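Local coordinates for protein small COPII coat GTPase SAR1 (Encephalitozoon cuniculi, PDB 6VS4) that belongs to the ADP-ribosylation factor family of small P-loop GTPases and binds guanosine-5'-diphosphate, at residues A[114-119]-A[146-151]; A[120-125]-A[169-174]; A[142-147]-A[189-194]. All coordinates share one frame; numbering follows the deposited sequence. Where two conformers were deposited one is given.

Interaction 1. Residues A[114-119]-A[146-151]; sequences VDVHDV and NKIDLE. With GDP (guanosine-5'-diphosphate), chain D.
Asn146 meets Val114 and Val116 where two parallel strands end, and with Lys147, Ile148 and Asp149 it spells the NKxD guanine-recognition motif of small GTPases. Asn146 N donates to Val114 O at 2.7 Å, and Asn146 O accepts Val116 N at 3.1 Å; together they flank Asp115, as in a parallel bridge. The Asn146 side chain leaves with CG anti to the backbone N (chi1 -169°), and its ND2 lies 2.9 Å from N7 of guanosine-5'-diphosphate; Asn146 ND2 donates to Ala50 O, and OD1 accepts Ile193 N. Lys147 runs extended beyond CG across the guanine. Its NZ forms a salt bridge with Asp115 OD2 at 3.0 Å, arriving from above the carboxylate plane, and also donates to ribose O4' and Asn49 O. The other oxygen, Asp115 OD1, accepts His117 N in an Asx turn, which probably helps to fix the carboxylate. Ile148 points away from 114-119, and only its CG2 grazes Val116 CG2. Asp149 grips the base with both oxygens, OD1 taking N1 at 3.0 Å and OD2 taking N2 at 3.1 Å. Leu150 lays CB over one face of the His117 imidazole, 3.6 Å above its plane and offset toward the rim. The Glu151 chain bends at chi2, and its OE2 lies at the edge of the same ring, close to its plane, where His117 ND1 donates to it at 2.6 Å (N-H...O angle 157°).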
loop_
_atom_site.group_PDB
_atom_site.type_symbol
_atom_site.label_atom_id
_atom_site.label_comp_id
_atom_site.label_asym_id
_atom_site.label_seq_id
_atom_site.Cartn_x
_atom_site.Cartn_y
_atom_site.Cartn_z
ATOM N N VAL A 114 5.022 8.840 33.341
ATOM C CA VAL A 114 6.325 9.143 33.924
ATOM C C VAL A 114 7.389 9.090 32.833
ATOM O O VAL A 114 7.419 8.154 32.028
ATOM C CB VAL A 114 6.677 8.161 35.062
ATOM C CG1 VAL A 114 8.089 8.434 35.610
ATOM C CG2 VAL A 114 5.645 8.220 36.166
ATOM N N ASP A 115 8.281 10.083 32.830
ATOM C CA ASP A 115 9.472 10.064 31.982
ATOM C C ASP A 115 10.569 9.301 32.726
ATOM O O ASP A 115 11.166 9.821 33.673
ATOM C CB ASP A 115 9.906 11.492 31.651
ATOM C CG ASP A 115 11.134 11.557 30.733
ATOM O OD1 ASP A 115 11.805 10.524 30.518
ATOM O OD2 ASP A 115 11.438 12.665 30.234
ATOM N N VAL A 116 10.854 8.074 32.281
ATOM C CA VAL A 116 11.829 7.237 32.969
ATOM C C VAL A 116 13.247 7.755 32.787
ATOM O O VAL A 116 14.148 7.366 33.538
ATOM C CB VAL A 116 11.732 5.775 32.490
ATOM C CG1 VAL A 116 10.311 5.266 32.626
ATOM C CG2 VAL A 116 12.211 5.649 31.042
ATOM N N HIS A 117 13.471 8.643 31.819
ATOM C CA HIS A 117 14.815 9.153 31.584
ATOM C C HIS A 117 15.159 10.298 32.534
ATOM O O HIS A 117 16.312 10.430 32.962
ATOM C CB HIS A 117 14.951 9.596 30.129
ATOM C CG HIS A 117 16.363 9.841 29.708
ATOM N ND1 HIS A 117 17.377 8.945 29.960
ATOM C CD2 HIS A 117 16.933 10.882 29.057
ATOM C CE1 HIS A 117 18.511 9.420 29.478
ATOM N NE2 HIS A 117 18.269 10.594 28.927
ATOM N N ASP A 118 14.176 11.143 32.861
ATOM C CA ASP A 118 14.388 12.307 33.726
ATOM C C ASP A 118 14.479 11.864 35.191
ATOM O O ASP A 118 13.586 12.095 36.010
ATOM C CB ASP A 118 13.272 13.323 33.517
ATOM C CG ASP A 118 13.718 14.748 33.786
ATOM O OD1 ASP A 118 13.290 15.655 33.040
ATOM O OD2 ASP A 118 14.534 14.958 34.708
ATOM N N VAL A 119 15.606 11.226 35.521
ATOM C CA VAL A 119 15.750 10.646 36.855
ATOM C C VAL A 119 15.841 11.718 37.934
ATOM O O VAL A 119 15.367 11.510 39.057
ATOM C CB VAL A 119 16.967 9.704 36.905
ATOM C CG1 VAL A 119 16.783 8.556 35.913
ATOM C CG2 VAL A 119 18.243 10.468 36.622
ATOM N N ASN A 146 7.123 5.978 30.426
ATOM C CA ASN A 146 7.299 6.416 29.051
ATOM C C ASN A 146 8.764 6.726 28.764
ATOM O O ASN A 146 9.580 6.877 29.676
ATOM C CB ASN A 146 6.431 7.650 28.770
ATOM C CG ASN A 146 6.354 7.992 27.292
ATOM O OD1 ASN A 146 6.361 7.108 26.439
ATOM N ND2 ASN A 146 6.281 9.284 26.983
ATOM N N LYS A 147 9.082 6.819 27.468
ATOM C CA LYS A 147 10.413 7.163 26.964
ATOM C C LYS A 147 11.448 6.078 27.261
ATOM O O LYS A 147 12.633 6.375 27.429
ATOM C CB LYS A 147 10.892 8.512 27.508
ATOM C CG LYS A 147 9.890 9.640 27.324
ATOM C CD LYS A 147 10.592 10.976 27.313
ATOM C CE LYS A 147 9.617 12.123 27.341
ATOM N NZ LYS A 147 10.347 13.395 27.539
ATOM N N ILE A 148 11.029 4.809 27.286
ATOM C CA ILE A 148 11.976 3.736 27.550
ATOM C C ILE A 148 13.019 3.624 26.451
ATOM O O ILE A 148 14.082 3.033 26.674
ATOM C CB ILE A 148 11.252 2.392 27.744
ATOM C CG1 ILE A 148 10.597 1.937 26.433
ATOM C CG2 ILE A 148 10.245 2.484 28.902
ATOM C CD1 ILE A 148 9.867 0.625 26.549
ATOM N N ASP A 149 12.748 4.181 25.264
ATOM C CA ASP A 149 13.752 4.200 24.201
ATOM C C ASP A 149 14.997 4.986 24.610
ATOM O O ASP A 149 16.096 4.700 24.120
ATOM C CB ASP A 149 13.160 4.784 22.910
ATOM C CG ASP A 149 12.625 6.200 23.094
ATOM O OD1 ASP A 149 11.743 6.398 23.953
ATOM O OD2 ASP A 149 13.091 7.118 22.388
ATOM N N LEU A 150 14.851 5.981 25.492
ATOM C CA LEU A 150 16.010 6.752 25.934
ATOM C C LEU A 150 16.943 5.937 26.821
ATOM O O LEU A 150 18.104 6.327 27.000
ATOM C CB LEU A 150 15.551 8.025 26.645
ATOM C CG LEU A 150 14.748 8.975 25.746
ATOM C CD1 LEU A 150 14.355 10.254 26.473
ATOM C CD2 LEU A 150 15.549 9.302 24.493
ATOM N N GLU A 151 16.465 4.824 27.381
ATOM C CA GLU A 151 17.316 3.871 28.087
ATOM C C GLU A 151 17.753 2.720 27.197
ATOM O O GLU A 151 18.350 1.758 27.693
ATOM C CB GLU A 151 16.606 3.328 29.328
ATOM C CG GLU A 151 16.262 4.408 30.328
ATOM C CD GLU A 151 17.486 5.212 30.731
ATOM O OE1 GLU A 151 18.518 4.607 31.104
ATOM O OE2 GLU A 151 17.417 6.456 30.661
HETATM P PB GDP D . 3.693 17.150 28.480
HETATM O O1B GDP D . 4.295 18.343 29.244
HETATM O O2B GDP D . 2.423 17.510 27.768
HETATM O O3B GDP D . 3.554 15.981 29.458
HETATM O O3A GDP D . 4.783 16.673 27.427
HETATM P PA GDP D . 4.787 16.486 25.852
HETATM O O1A GDP D . 4.826 17.879 25.243
HETATM O O2A GDP D . 3.689 15.604 25.407
HETATM O "O5'" GDP D . 6.207 15.826 25.540
HETATM C "C5'" GDP D . 7.472 16.477 25.779
HETATM C "C4'" GDP D . 8.504 15.929 24.825
HETATM O "O4'" GDP D . 8.704 14.521 25.087
HETATM C "C3'" GDP D . 8.159 16.057 23.336
HETATM O "O3'" GDP D . 9.250 16.583 22.589
HETATM C "C2'" GDP D . 7.834 14.618 22.923
HETATM O "O2'" GDP D . 8.178 14.384 21.564
HETATM C "C1'" GDP D . 8.759 13.839 23.851
HETATM N N9 GDP D . 8.364 12.439 24.068
HETATM C C8 GDP D . 7.140 11.956 24.453
HETATM N N7 GDP D . 7.109 10.646 24.544
HETATM C C5 GDP D . 8.387 10.246 24.190
HETATM C C6 GDP D . 8.970 8.939 24.055
HETATM O O6 GDP D . 8.439 7.858 24.290
HETATM N N1 GDP D . 10.284 8.996 23.636
HETATM C C2 GDP D . 10.985 10.147 23.396
HETATM N N2 GDP D . 12.255 10.012 23.008
HETATM N N3 GDP D . 10.464 11.364 23.526
HETATM C C4 GDP D . 9.172 11.341 23.905
#

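Interaction 2. Residues A[120-125]-A[169-174]; sequences ERFQEV and SQETGI
Phe122 carries Thr172 CG2 over one face of its ring, the methyl carbon standing 4.2 Å above the plane and displaced toward the rim. Glu171 reaches the same ring obliquely, its CB 3.5 Å from Phe122 CD2, with the two side chains crossing at about a right angle. This is helix-to-helix packing in the Ras-like P-loop fold: the first turn of helix 122-135 meets the last turn of helix 162-172, and no hydrogen bond joins the two segments. The second flat group, the Arg121 guanidinium, belongs to the N-cap residue of helix 122-135. At its edge, in plane, lies Glu124 OE2, 3.4 Å from Arg121 NE, in a salt bridge whose hydrogen bond is weak. Arg121 NH2 has a further partner in Asp48, with which it forms a salt bridge. One turn beyond the aromatic ring, Val125 continues the apolar seam. Its CG1 comes within 3.9 Å of Thr172 CG2, the two side chains lying side by side and pointing the same way. The threonine methyl is thus shared between the Phe122 ring and Val125. Its placement follows from chi1 of 68°, which sets Thr172 OG1 between the backbone N and the carbonyl carbon and leaves CG2 anti to that carbon. Thr172 OG1 bonds Leu168 O one turn back in its own helix, so the hydroxyl is satisfied within a buried, largely apolar surface. Gly173 then leaves the helix with positive phi, and the chain turns to bring Ile174 back toward Val125. Both of these side chains also rest on Phe112 and Val114 of strand 109-115, so that this corner of the two helices packs on the sheet. Between themselves they touch only lightly, Val125 CG1 lying 4.5 Å from Ile174 CD1.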
loop_
_atom_site.group_PDB
_atom_site.type_symbol
_atom_site.label_atom_id
_atom_site.label_comp_id
_atom_site.label_asym_id
_atom_site.label_seq_id
_atom_site.Cartn_x
_atom_site.Cartn_y
_atom_site.Cartn_z
ATOM N N GLU A 120 16.431 12.878 37.628
ATOM C CA GLU A 120 16.619 13.906 38.651
ATOM C C GLU A 120 15.300 14.466 39.171
ATOM O O GLU A 120 15.257 14.979 40.298
ATOM C CB GLU A 120 17.516 15.027 38.118
ATOM C CG GLU A 120 18.946 14.570 37.802
ATOM C CD GLU A 120 19.634 13.869 38.978
ATOM O OE1 GLU A 120 19.466 14.319 40.135
ATOM O OE2 GLU A 120 20.348 12.869 38.744
ATOM N N ARG A 121 14.229 14.387 38.377
ATOM C CA ARG A 121 12.926 14.906 38.766
ATOM C C ARG A 121 12.018 13.819 39.327
ATOM O O ARG A 121 10.802 14.021 39.417
ATOM C CB ARG A 121 12.267 15.599 37.574
ATOM C CG ARG A 121 13.091 16.756 37.022
ATOM C CD ARG A 121 12.468 17.332 35.771
ATOM N NE ARG A 121 11.227 18.044 36.037
ATOM C CZ ARG A 121 10.330 18.332 35.100
ATOM N NH1 ARG A 121 10.537 17.952 33.845
ATOM N NH2 ARG A 121 9.223 18.989 35.419
ATOM N N PHE A 122 12.592 12.685 39.740
ATOM C CA PHE A 122 11.811 11.594 40.312
ATOM C C PHE A 122 11.162 11.983 41.631
ATOM O O PHE A 122 10.156 11.379 42.017
ATOM C CB PHE A 122 12.688 10.357 40.511
ATOM C CG PHE A 122 12.799 9.488 39.289
ATOM C CD1 PHE A 122 12.064 9.773 38.152
ATOM C CD2 PHE A 122 13.642 8.387 39.275
ATOM C CE1 PHE A 122 12.163 8.969 37.019
ATOM C CE2 PHE A 122 13.747 7.581 38.150
ATOM C CZ PHE A 122 13.011 7.873 37.021
ATOM N N GLN A 123 11.723 12.969 42.333
ATOM C CA GLN A 123 11.107 13.441 43.567
ATOM C C GLN A 123 9.803 14.179 43.288
ATOM O O GLN A 123 8.822 14.008 44.020
ATOM C CB GLN A 123 12.087 14.329 44.331
ATOM C CG GLN A 123 11.625 14.676 45.734
ATOM C CD GLN A 123 11.358 13.445 46.578
ATOM O OE1 GLN A 123 12.010 12.415 46.420
ATOM N NE2 GLN A 123 10.393 13.549 47.482
ATOM N N GLU A 124 9.767 14.993 42.230
ATOM C CA GLU A 124 8.500 15.587 41.812
ATOM C C GLU A 124 7.494 14.513 41.426
ATOM O O GLU A 124 6.309 14.617 41.760
ATOM C CB GLU A 124 8.705 16.533 40.631
ATOM C CG GLU A 124 9.685 17.654 40.846
ATOM C CD GLU A 124 9.719 18.593 39.659
ATOM O OE1 GLU A 124 8.635 18.900 39.120
ATOM O OE2 GLU A 124 10.825 19.016 39.262
ATOM N N VAL A 125 7.949 13.474 40.722
ATOM C CA VAL A 125 7.035 12.428 40.266
ATOM C C VAL A 125 6.374 11.746 41.453
ATOM O O VAL A 125 5.156 11.535 41.468
ATOM C CB VAL A 125 7.772 11.410 39.376
ATOM C CG1 VAL A 125 6.860 10.236 39.055
ATOM C CG2 VAL A 125 8.265 12.071 38.094
ATOM N N SER A 169 10.117 1.730 40.514
ATOM C CA SER A 169 9.083 1.721 41.542
ATOM C C SER A 169 9.612 2.270 42.862
ATOM O O SER A 169 8.886 2.957 43.589
ATOM C CB SER A 169 8.535 0.306 41.720
ATOM O OG SER A 169 7.613 -0.011 40.689
ATOM N N GLN A 170 10.881 1.988 43.182
ATOM C CA GLN A 170 11.454 2.466 44.440
ATOM C C GLN A 170 11.576 3.985 44.449
ATOM O O GLN A 170 11.297 4.628 45.464
ATOM C CB GLN A 170 12.822 1.823 44.679
ATOM C CG GLN A 170 13.563 2.385 45.877
ATOM C CD GLN A 170 14.934 1.764 46.079
ATOM O OE1 GLN A 170 15.228 1.214 47.140
ATOM N NE2 GLN A 170 15.792 1.883 45.079
ATOM N N GLU A 171 11.954 4.578 43.315
ATOM C CA GLU A 171 12.224 6.011 43.271
ATOM C C GLU A 171 10.958 6.848 43.117
ATOM O O GLU A 171 10.940 8.000 43.557
ATOM C CB GLU A 171 13.188 6.327 42.124
ATOM C CG GLU A 171 14.578 5.727 42.282
ATOM C CD GLU A 171 15.399 6.415 43.360
ATOM O OE1 GLU A 171 15.776 5.750 44.352
ATOM O OE2 GLU A 171 15.654 7.630 43.218
ATOM N N THR A 172 9.896 6.306 42.510
ATOM C CA THR A 172 8.665 7.065 42.317
ATOM C C THR A 172 7.570 6.693 43.306
ATOM O O THR A 172 6.551 7.388 43.365
ATOM C CB THR A 172 8.111 6.883 40.892
ATOM O OG1 THR A 172 7.658 5.537 40.714
ATOM C CG2 THR A 172 9.168 7.204 39.851
ATOM N N GLY A 173 7.733 5.607 44.055
ATOM C CA GLY A 173 6.689 5.169 44.954
ATOM C C GLY A 173 5.520 4.492 44.279
ATOM O O GLY A 173 4.548 4.145 44.962
ATOM N N ILE A 174 5.575 4.306 42.965
ATOM C CA ILE A 174 4.486 3.705 42.211
ATOM C C ILE A 174 4.633 2.190 42.268
ATOM O O ILE A 174 5.648 1.638 41.829
ATOM C CB ILE A 174 4.478 4.208 40.760
ATOM C CG1 ILE A 174 4.408 5.738 40.741
ATOM C CG2 ILE A 174 3.314 3.579 39.981
ATOM C CD1 ILE A 174 4.624 6.355 39.378
#

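Interaction 3. Residues A[142-147]-A[189-194]; sequences VVLMNK and FYVTIT. With GDP (guanosine-5'-diphosphate), chain D.
Met145 and Tyr190 both set CG anti to the carbonyl carbon (chi1 -63° and -54°), and their side chains leave one face of the sheet side by side, pointing the same way. Met145 CB lies 3.6 Å from Tyr190 CD1; the methionine chain bends at chi2, which places SD, and its end leads away from the neighbouring strand. Leu144 and Phe189 occupy the other face, where they pack against Ala208 of helix 204-223. Farther back on strand 141-146, Val142 CG2 touches the Phe189 ring at CD1, 3.5 Å away, in an oblique approach. Parallel pairing holds the backbones beneath these side chains. Phe189 N donates to Val143 O at 2.7 Å, Phe189 O receives Met145 N at 2.7 Å, and Val191 N donates to Met145 O at 3.0 Å. Past this point the strand 186-190 has ended, and a side chain takes over the role of the backbone: Asn146 OD1 accepts Ile193 N at 2.9 Å, the donor lying in the plane of the amide carbonyl (N-H...O angle 152°). The Ile193 side chain folds against the same amide, its CD1 3.5 Å from Asn146 CG, while its other contacts include Leu55 of helix 52-59. Asn146 thus probably helps to position the loop that borders the base. Ile193 N also makes a weak, bent hydrogen bond to O6 of guanosine-5'-diphosphate, and Thr192 CG2 approaches that oxygen to 3.2 Å. Thr192 OG1 in turn bonds Asp149 OD1, a link between Thr192 and the carboxylate that reads the guanine edge. Such a loop, following the last strand and buttressed by the asparagine of NKxD, is consistent with the G5 region in the guanine pocket of Ras-like GTPases.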
loop_
_atom_site.group_PDB
_atom_site.type_symbol
_atom_site.label_atom_id
_atom_site.label_comp_id
_atom_site.label_asym_id
_atom_site.label_seq_id
_atom_site.Cartn_x
_atom_site.Cartn_y
_atom_site.Cartn_z
ATOM N N VAL A 142 -3.802 3.630 35.662
ATOM C CA VAL A 142 -2.829 2.986 34.792
ATOM C C VAL A 142 -1.612 3.895 34.699
ATOM O O VAL A 142 -1.743 5.113 34.519
ATOM C CB VAL A 142 -3.429 2.655 33.408
ATOM C CG1 VAL A 142 -3.768 3.901 32.617
ATOM C CG2 VAL A 142 -2.477 1.781 32.634
ATOM N N VAL A 143 -0.430 3.318 34.899
ATOM C CA VAL A 143 0.822 4.061 34.899
ATOM C C VAL A 143 1.600 3.715 33.636
ATOM O O VAL A 143 1.866 2.538 33.357
ATOM C CB VAL A 143 1.654 3.769 36.156
ATOM C CG1 VAL A 143 2.991 4.474 36.064
ATOM C CG2 VAL A 143 0.904 4.231 37.376
ATOM N N LEU A 144 1.959 4.740 32.872
ATOM C CA LEU A 144 2.788 4.586 31.688
ATOM C C LEU A 144 4.198 5.042 32.029
ATOM O O LEU A 144 4.443 6.234 32.223
ATOM C CB LEU A 144 2.215 5.375 30.513
ATOM C CG LEU A 144 0.777 5.007 30.102
ATOM C CD1 LEU A 144 0.307 5.801 28.882
ATOM C CD2 LEU A 144 0.670 3.526 29.858
ATOM N N MET A 145 5.116 4.094 32.144
ATOM C CA MET A 145 6.535 4.433 32.200
ATOM C C MET A 145 6.967 4.704 30.763
ATOM O O MET A 145 7.117 3.781 29.958
ATOM C CB MET A 145 7.338 3.313 32.855
ATOM C CG MET A 145 6.971 3.054 34.318
ATOM S SD MET A 145 7.572 4.312 35.469
ATOM C CE MET A 145 7.004 3.665 37.037
ATOM N N ASN A 146 7.123 5.978 30.426
ATOM C CA ASN A 146 7.299 6.416 29.051
ATOM C C ASN A 146 8.764 6.726 28.764
ATOM O O ASN A 146 9.580 6.877 29.676
ATOM C CB ASN A 146 6.431 7.650 28.770
ATOM C CG ASN A 146 6.354 7.992 27.292
ATOM O OD1 ASN A 146 6.361 7.108 26.439
ATOM N ND2 ASN A 146 6.281 9.284 26.983
ATOM N N LYS A 147 9.082 6.819 27.468
ATOM C CA LYS A 147 10.413 7.163 26.964
ATOM C C LYS A 147 11.448 6.078 27.261
ATOM O O LYS A 147 12.633 6.375 27.429
ATOM C CB LYS A 147 10.892 8.512 27.508
ATOM C CG LYS A 147 9.890 9.640 27.324
ATOM C CD LYS A 147 10.592 10.976 27.313
ATOM C CE LYS A 147 9.617 12.123 27.341
ATOM N NZ LYS A 147 10.347 13.395 27.539
ATOM N N PHE A 189 2.743 0.055 32.949
ATOM C CA PHE A 189 3.098 -0.365 31.602
ATOM C C PHE A 189 4.323 0.409 31.135
ATOM O O PHE A 189 4.523 1.567 31.511
ATOM C CB PHE A 189 1.936 -0.153 30.619
ATOM C CG PHE A 189 0.739 -1.035 30.877
ATOM C CD1 PHE A 189 -0.166 -0.725 31.879
ATOM C CD2 PHE A 189 0.509 -2.164 30.096
ATOM C CE1 PHE A 189 -1.269 -1.527 32.108
ATOM C CE2 PHE A 189 -0.592 -2.975 30.321
ATOM C CZ PHE A 189 -1.486 -2.654 31.326
ATOM N N TYR A 190 5.142 -0.242 30.316
ATOM C CA TYR A 190 6.388 0.328 29.813
ATOM C C TYR A 190 6.243 0.555 28.314
ATOM O O TYR A 190 6.005 -0.394 27.558
ATOM C CB TYR A 190 7.576 -0.581 30.141
ATOM C CG TYR A 190 7.645 -0.890 31.618
ATOM C CD1 TYR A 190 8.401 -0.104 32.474
ATOM C CD2 TYR A 190 6.917 -1.940 32.162
ATOM C CE1 TYR A 190 8.451 -0.365 33.829
ATOM C CE2 TYR A 190 6.951 -2.205 33.503
ATOM C CZ TYR A 190 7.723 -1.417 34.339
ATOM O OH TYR A 190 7.760 -1.688 35.684
ATOM N N VAL A 191 6.348 1.817 27.895
ATOM C CA VAL A 191 5.982 2.229 26.548
ATOM C C VAL A 191 6.970 3.269 26.031
ATOM O O VAL A 191 7.708 3.900 26.791
ATOM C CB VAL A 191 4.546 2.805 26.498
ATOM C CG1 VAL A 191 3.509 1.754 26.896
ATOM C CG2 VAL A 191 4.434 4.021 27.399
ATOM N N THR A 192 6.973 3.432 24.709
ATOM C CA THR A 192 7.553 4.587 24.018
ATOM C C THR A 192 6.410 5.172 23.200
ATOM O O THR A 192 6.046 4.633 22.150
ATOM C CB THR A 192 8.738 4.228 23.123
ATOM O OG1 THR A 192 9.864 3.856 23.923
ATOM C CG2 THR A 192 9.126 5.417 22.262
ATOM N N ILE A 193 5.832 6.263 23.703
ATOM C CA ILE A 193 4.611 6.794 23.117
ATOM C C ILE A 193 4.872 7.331 21.718
ATOM O O ILE A 193 3.990 7.279 20.856
ATOM C CB ILE A 193 4.020 7.855 24.061
ATOM C CG1 ILE A 193 3.442 7.158 25.294
ATOM C CG2 ILE A 193 2.947 8.684 23.364
ATOM C CD1 ILE A 193 2.983 8.095 26.390
ATOM N N THR A 194 6.089 7.811 21.449
ATOM C CA THR A 194 6.413 8.376 20.143
ATOM C C THR A 194 6.801 7.341 19.089
ATOM O O THR A 194 7.002 7.720 17.934
ATOM C CB THR A 194 7.539 9.395 20.268
ATOM O OG1 THR A 194 8.634 8.802 20.977
ATOM C CG2 THR A 194 7.040 10.624 21.017
HETATM P PB GDP D . 3.693 17.150 28.480
HETATM O O1B GDP D . 4.295 18.343 29.244
HETATM O O2B GDP D . 2.423 17.510 27.768
HETATM O O3B GDP D . 3.554 15.981 29.458
HETATM O O3A GDP D . 4.783 16.673 27.427
HETATM P PA GDP D . 4.787 16.486 25.852
HETATM O O1A GDP D . 4.826 17.879 25.243
HETATM O O2A GDP D . 3.689 15.604 25.407
HETATM O "O5'" GDP D . 6.207 15.826 25.540
HETATM C "C5'" GDP D . 7.472 16.477 25.779
HETATM C "C4'" GDP D . 8.504 15.929 24.825
HETATM O "O4'" GDP D . 8.704 14.521 25.087
HETATM C "C3'" GDP D . 8.159 16.057 23.336
HETATM O "O3'" GDP D . 9.250 16.583 22.589
HETATM C "C2'" GDP D . 7.834 14.618 22.923
HETATM O "O2'" GDP D . 8.178 14.384 21.564
HETATM C "C1'" GDP D . 8.759 13.839 23.851
HETATM N N9 GDP D . 8.364 12.439 24.068
HETATM C C8 GDP D . 7.140 11.956 24.453
HETATM N N7 GDP D . 7.109 10.646 24.544
HETATM C C5 GDP D . 8.387 10.246 24.190
HETATM C C6 GDP D . 8.970 8.939 24.055
HETATM O O6 GDP D . 8.439 7.858 24.290
HETATM N N1 GDP D . 10.284 8.996 23.636
HETATM C C2 GDP D . 10.985 10.147 23.396
HETATM N N2 GDP D . 12.255 10.012 23.008
HETATM N N3 GDP D . 10.464 11.364 23.526
HETATM C C4 GDP D . 9.172 11.341 23.905
#

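All three contacts belong to one Ras-like fold. Interactions 1 and 3 join neighbouring parallel strands, 109-115 to 141-146 and 141-146 to 186-190; their centres are 8 Å apart, they share Asn146 and Lys147, and both reach guanosine-5'-diphosphate. The centre of interaction 2 lies about 12 Å from that of interaction 1 and about 15 Å from that of interaction 3, between helices 122-135 and 162-172, away from the base. Its segments alternate along the chain with those of the other two. Packing connects it to them: Val114 CG2 meets Val125 CG1 at 3.7 Å, and Ile174 CG2 meets Val143 CG2 at 3.6 Å. Helix packing is thereby continuous with the strands whose C-terminal ends frame the guanine pocket.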